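Local coordinates for archaeal actin homolog (Thermoplasma acidophilum, PDB 2FSJ), which polymerizes into bundles of helical filaments when supplied with nucleoside triphosphate, ATP serving best, at residues 275-287 against 307-319. Numbering follows the deposited sequence.
Sequences LEDLANRIIENIR and SNLIGDRFEEIAP
Ala-279 lies opposite Ile-310 (CA to CA 6.3 Å) and Ile-283 opposite Phe-314, so helix 268-290 runs beside a short helix from Ser-307 that loses its regular bonds and passes into a 3-10 segment at 315-316, within the actin-like ATPase fold. Ser-307 and Asn-308 belong to the ATP site. Ile-310 is a knob in a hole made by Leu-275, Leu-278, Ala-279 and Ile-282. Its CG1 sits between backbone N and carbonyl carbon (chi1 59°), which points CD1 into that hole, 4.0 Å from Ile-282 CD1. The Phe-314 ring meets Ile-283 CG1 with its edge; Pro-302, Ile-195 and Val-197 of neighbouring strands also touch this phenylalanine. Farther along, Ile-317 CD1 packs on Ile-286 CG2.

A salt-bridge network borders this apolar seam. Arg-313, folded back at chi2 and chi3, takes Glu-276 OE2 over one guanidinium face (2.7 Å from NH1), with Ile-283 CD1 over the opposite face. Its NH2 gives Asn-280 OD1 a nearly straight 2.6 Å hydrogen bond in the guanidinium plane, the amide turned 85° from it, and bridges to Glu-316 OE1 as well. A leucine in place of Arg-313 would probably leave Glu-276 without this counter-charge and Asn-280 OD1 without this short, straight hydrogen bond. Arg-287 NH1 completes the network with a long salt bridge to Glu-316 OE2 (3.6 Å). Arg-287 NH2 hydrogen-bonds Glu-316 O at 3.0 Å from above the carbonyl plane, while its NE donates to a water that in turn bonds Ile-317 O.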
loop_
_atom_site.group_PDB
_atom_site.type_symbol
_atom_site.label_atom_id
_atom_site.label_comp_id
_atom_site.label_asym_id
_atom_site.label_seq_id
_atom_site.Cartn_x
_atom_site.Cartn_y
_atom_site.Cartn_z
ATOM N N LEU A 275 16.260 12.539 -3.233
ATOM C CA LEU A 275 16.063 11.090 -3.172
ATOM C C LEU A 275 17.211 10.324 -2.542
ATOM O O LEU A 275 16.990 9.346 -1.801
ATOM C CB LEU A 275 15.733 10.523 -4.557
ATOM C CG LEU A 275 14.355 10.892 -5.117
ATOM C CD1 LEU A 275 14.296 10.576 -6.651
ATOM C CD2 LEU A 275 13.220 10.259 -4.381
ATOM N N GLU A 276 18.429 10.762 -2.775
ATOM C CA GLU A 276 19.588 10.174 -2.089
ATOM C C GLU A 276 19.557 10.467 -0.592
ATOM O O GLU A 276 19.888 9.609 0.219
ATOM C CB GLU A 276 20.895 10.745 -2.646
ATOM C CG GLU A 276 22.118 9.968 -2.214
ATOM C CD GLU A 276 22.743 9.258 -3.407
ATOM O OE1 GLU A 276 23.292 9.982 -4.288
ATOM O OE2 GLU A 276 22.648 7.993 -3.491
ATOM N N ASP A 277 19.142 11.672 -0.232
ATOM C CA ASP A 277 18.964 12.026 1.166
ATOM C C ASP A 277 17.913 11.141 1.814
ATOM O O ASP A 277 18.124 10.687 2.917
ATOM C CB ASP A 277 18.554 13.489 1.348
ATOM C CG ASP A 277 18.473 13.883 2.804
ATOM O OD1 ASP A 277 19.485 13.773 3.536
ATOM O OD2 ASP A 277 17.418 14.251 3.353
ATOM N N LEU A 278 16.803 10.881 1.130
ATOM C CA LEU A 278 15.759 9.990 1.700
ATOM C C LEU A 278 16.329 8.592 1.962
ATOM O O LEU A 278 16.193 8.029 3.058
ATOM C CB LEU A 278 14.598 9.893 0.736
ATOM C CG LEU A 278 13.473 8.893 1.011
ATOM C CD1 LEU A 278 12.905 9.163 2.451
ATOM C CD2 LEU A 278 12.443 9.009 -0.026
ATOM N N ALA A 279 16.977 8.044 0.947
ATOM C CA ALA A 279 17.641 6.753 1.044
ATOM C C ALA A 279 18.659 6.699 2.169
ATOM O O ALA A 279 18.645 5.756 2.969
ATOM C CB ALA A 279 18.314 6.380 -0.290
ATOM N N ASN A 280 19.531 7.688 2.241
ATOM C CA ASN A 280 20.534 7.740 3.274
ATOM C C ASN A 280 19.907 7.723 4.695
ATOM O O ASN A 280 20.432 7.030 5.603
ATOM C CB ASN A 280 21.479 8.965 3.070
ATOM C CG ASN A 280 22.413 8.793 1.884
ATOM O OD1 ASN A 280 22.560 7.693 1.344
ATOM N ND2 ASN A 280 23.070 9.853 1.505
ATOM N N ARG A 281 18.787 8.434 4.900
ATOM C CA ARG A 281 18.168 8.474 6.228
ATOM C C ARG A 281 17.571 7.125 6.586
ATOM O O ARG A 281 17.690 6.686 7.728
ATOM C CB ARG A 281 17.075 9.530 6.342
ATOM C CG ARG A 281 17.650 10.953 6.398
ATOM C CD ARG A 281 16.599 12.012 6.566
ATOM N NE ARG A 281 17.178 13.359 6.652
ATOM C CZ ARG A 281 17.453 14.023 7.788
ATOM N NH1 ARG A 281 17.235 13.482 8.998
ATOM N NH2 ARG A 281 17.960 15.250 7.703
ATOM N N ILE A 282 16.959 6.459 5.617
ATOM C CA ILE A 282 16.389 5.148 5.877
ATOM C C ILE A 282 17.472 4.141 6.194
ATOM O O ILE A 282 17.359 3.381 7.181
ATOM C CB ILE A 282 15.525 4.679 4.682
ATOM C CG1 ILE A 282 14.275 5.552 4.569
ATOM C CG2 ILE A 282 15.144 3.214 4.818
ATOM C CD1 ILE A 282 13.684 5.554 3.172
ATOM N N ILE A 283 18.533 4.143 5.389
ATOM C CA ILE A 283 19.645 3.223 5.588
ATOM C C ILE A 283 20.296 3.425 6.981
ATOM O O ILE A 283 20.565 2.463 7.719
ATOM C CB ILE A 283 20.670 3.402 4.495
ATOM C CG1 ILE A 283 20.132 2.839 3.162
ATOM C CG2 ILE A 283 22.049 2.797 4.920
ATOM C CD1 ILE A 283 20.847 3.393 1.932
ATOM N N GLU A 284 20.515 4.677 7.353
ATOM C CA GLU A 284 21.115 4.965 8.666
ATOM C C GLU A 284 20.248 4.473 9.834
ATOM O O GLU A 284 20.746 3.927 10.797
ATOM C CB GLU A 284 21.347 6.472 8.808
ATOM C CG GLU A 284 21.616 6.901 10.229
ATOM C CD GLU A 284 21.552 8.412 10.433
ATOM O OE1 GLU A 284 20.468 9.050 10.142
ATOM O OE2 GLU A 284 22.588 8.956 10.902
ATOM N N ASN A 285 18.941 4.679 9.742
ATOM C CA ASN A 285 18.003 4.228 10.751
ATOM C C ASN A 285 17.889 2.672 10.821
ATOM O O ASN A 285 17.904 2.090 11.898
ATOM C CB ASN A 285 16.643 4.888 10.499
ATOM C CG ASN A 285 16.425 6.171 11.317
ATOM O OD1 ASN A 285 16.910 7.272 10.958
ATOM N ND2 ASN A 285 15.680 6.049 12.404
ATOM N N ILE A 286 17.857 2.005 9.664
ATOM C CA ILE A 286 17.917 0.554 9.614
ATOM C C ILE A 286 19.187 -0.005 10.269
ATOM O O ILE A 286 19.104 -0.900 11.109
ATOM C CB ILE A 286 17.713 0.042 8.169
ATOM C CG1 ILE A 286 16.276 0.339 7.755
ATOM C CG2 ILE A 286 18.020 -1.455 8.064
ATOM C CD1 ILE A 286 15.923 0.079 6.269
ATOM N N ARG A 287 20.344 0.543 9.927
ATOM C CA ARG A 287 21.593 0.153 10.548
ATOM C C ARG A 287 21.613 0.312 12.040
ATOM O O ARG A 287 22.051 -0.570 12.729
ATOM C CB ARG A 287 22.756 0.913 9.950
ATOM C CG ARG A 287 23.114 0.444 8.555
ATOM C CD ARG A 287 24.261 1.286 7.951
ATOM N NE ARG A 287 24.816 0.675 6.748
ATOM C CZ ARG A 287 25.414 1.361 5.776
ATOM N NH1 ARG A 287 25.499 2.686 5.831
ATOM N NH2 ARG A 287 25.921 0.717 4.741
ATOM N N SER A 307 10.364 2.102 -3.514
ATOM C CA SER A 307 11.469 1.254 -3.928
ATOM C C SER A 307 11.739 1.343 -5.467
ATOM O O SER A 307 12.841 1.099 -5.903
ATOM C CB SER A 307 11.212 -0.189 -3.457
ATOM O OG SER A 307 11.307 -0.302 -2.025
ATOM N N ASN A 308 10.744 1.707 -6.281
ATOM C CA ASN A 308 11.020 2.091 -7.693
ATOM C C ASN A 308 12.039 3.201 -7.851
ATOM O O ASN A 308 12.737 3.289 -8.864
ATOM C CB ASN A 308 9.767 2.612 -8.366
ATOM C CG ASN A 308 8.906 1.536 -8.851
ATOM O OD1 ASN A 308 7.713 1.561 -8.605
ATOM N ND2 ASN A 308 9.493 0.559 -9.562
ATOM N N LEU A 309 12.073 4.095 -6.874
ATOM C CA LEU A 309 12.968 5.239 -6.908
ATOM C C LEU A 309 14.334 5.070 -6.256
ATOM O O LEU A 309 15.311 5.690 -6.687
ATOM C CB LEU A 309 12.273 6.410 -6.224
ATOM C CG LEU A 309 11.077 6.935 -7.020
ATOM C CD1 LEU A 309 10.238 7.850 -6.160
ATOM C CD2 LEU A 309 11.561 7.645 -8.312
ATOM N N ILE A 310 14.405 4.310 -5.162
ATOM C CA ILE A 310 15.634 4.227 -4.367
ATOM C C ILE A 310 15.990 2.785 -3.914
ATOM O O ILE A 310 16.881 2.608 -3.124
ATOM C CB ILE A 310 15.510 5.130 -3.066
ATOM C CG1 ILE A 310 14.324 4.681 -2.213
ATOM C CG2 ILE A 310 15.443 6.617 -3.415
ATOM C CD1 ILE A 310 14.287 5.269 -0.808
ATOM N N GLY A 311 15.242 1.783 -4.334
ATOM C CA GLY A 311 15.407 0.422 -3.806
ATOM C C GLY A 311 16.836 -0.116 -3.905
ATOM O O GLY A 311 17.368 -0.750 -2.957
ATOM N N ASP A 312 17.469 0.163 -5.044
ATOM C CA ASP A 312 18.816 -0.317 -5.317
ATOM C C ASP A 312 19.813 0.156 -4.287
ATOM O O ASP A 312 20.779 -0.543 -4.004
ATOM C CB ASP A 312 19.309 0.114 -6.691
ATOM C CG ASP A 312 18.688 -0.702 -7.832
ATOM O OD1 ASP A 312 18.052 -1.735 -7.562
ATOM O OD2 ASP A 312 18.814 -0.363 -9.033
ATOM N N ARG A 313 19.589 1.351 -3.752
ATOM C CA ARG A 313 20.447 1.901 -2.733
ATOM C C ARG A 313 20.477 1.076 -1.468
ATOM O O ARG A 313 21.401 1.250 -0.686
ATOM C CB ARG A 313 20.017 3.313 -2.327
ATOM C CG ARG A 313 20.239 4.378 -3.340
ATOM C CD ARG A 313 21.735 4.709 -3.564
ATOM N NE ARG A 313 22.514 4.811 -2.323
ATOM C CZ ARG A 313 22.340 5.737 -1.382
ATOM N NH1 ARG A 313 21.431 6.681 -1.512
ATOM N NH2 ARG A 313 23.090 5.722 -0.311
ATOM N N PHE A 314 19.481 0.227 -1.207
ATOM C CA PHE A 314 19.467 -0.490 0.069
ATOM C C PHE A 314 20.487 -1.640 0.137
ATOM O O PHE A 314 20.792 -2.144 1.189
ATOM C CB PHE A 314 18.045 -0.998 0.422
ATOM C CG PHE A 314 17.019 0.071 0.535
ATOM C CD1 PHE A 314 17.296 1.298 1.120
ATOM C CD2 PHE A 314 15.741 -0.153 0.058
ATOM C CE1 PHE A 314 16.293 2.275 1.217
ATOM C CE2 PHE A 314 14.777 0.799 0.160
ATOM C CZ PHE A 314 15.053 2.013 0.711
ATOM N N GLU A 315 21.040 -2.029 -1.006
ATOM C CA GLU A 315 22.048 -3.083 -1.032
ATOM C C GLU A 315 23.219 -2.812 -0.119
ATOM O O GLU A 315 23.815 -3.722 0.397
ATOM C CB GLU A 315 22.597 -3.275 -2.425
ATOM C CG GLU A 315 23.477 -4.511 -2.492
ATOM C CD GLU A 315 23.549 -5.113 -3.867
ATOM O OE1 GLU A 315 23.106 -4.479 -4.880
ATOM O OE2 GLU A 315 24.085 -6.232 -3.922
ATOM N N GLU A 316 23.516 -1.544 0.121
ATOM C CA GLU A 316 24.653 -1.205 0.935
ATOM C C GLU A 316 24.471 -1.628 2.399
ATOM O O GLU A 316 25.460 -1.801 3.112
ATOM C CB GLU A 316 25.011 0.273 0.766
ATOM C CG GLU A 316 24.204 1.248 1.578
ATOM C CD GLU A 316 24.675 2.695 1.348
ATOM O OE1 GLU A 316 24.710 3.133 0.171
ATOM O OE2 GLU A 316 25.007 3.369 2.345
ATOM N N ILE A 317 23.238 -1.842 2.844
ATOM C CA ILE A 317 23.025 -2.372 4.194
ATOM C C ILE A 317 23.670 -3.772 4.316
ATOM O O ILE A 317 24.260 -4.106 5.336
ATOM C CB ILE A 317 21.479 -2.408 4.585
ATOM C CG1 ILE A 317 20.832 -1.018 4.527
ATOM C CG2 ILE A 317 21.281 -3.029 5.947
ATOM C CD1 ILE A 317 19.367 -1.035 4.325
ATOM N N ALA A 318 23.512 -4.612 3.300
ATOM C CA ALA A 318 24.087 -5.978 3.285
ATOM C C ALA A 318 24.410 -6.464 1.858
ATOM O O ALA A 318 23.604 -7.107 1.195
ATOM C CB ALA A 318 23.150 -6.926 3.972
ATOM N N PRO A 319 25.591 -6.089 1.368
ATOM C CA PRO A 319 25.985 -6.359 -0.014
ATOM C C PRO A 319 25.806 -7.822 -0.433
ATOM O O PRO A 319 26.113 -8.730 0.322
ATOM C CB PRO A 319 27.462 -5.914 -0.028
ATOM C CG PRO A 319 27.476 -4.807 0.903
ATOM C CD PRO A 319 26.603 -5.261 2.050
HETATM O O HOH W 1 24.228 5.844 3.511
HETATM O O HOH W 2 25.464 -2.165 6.799
#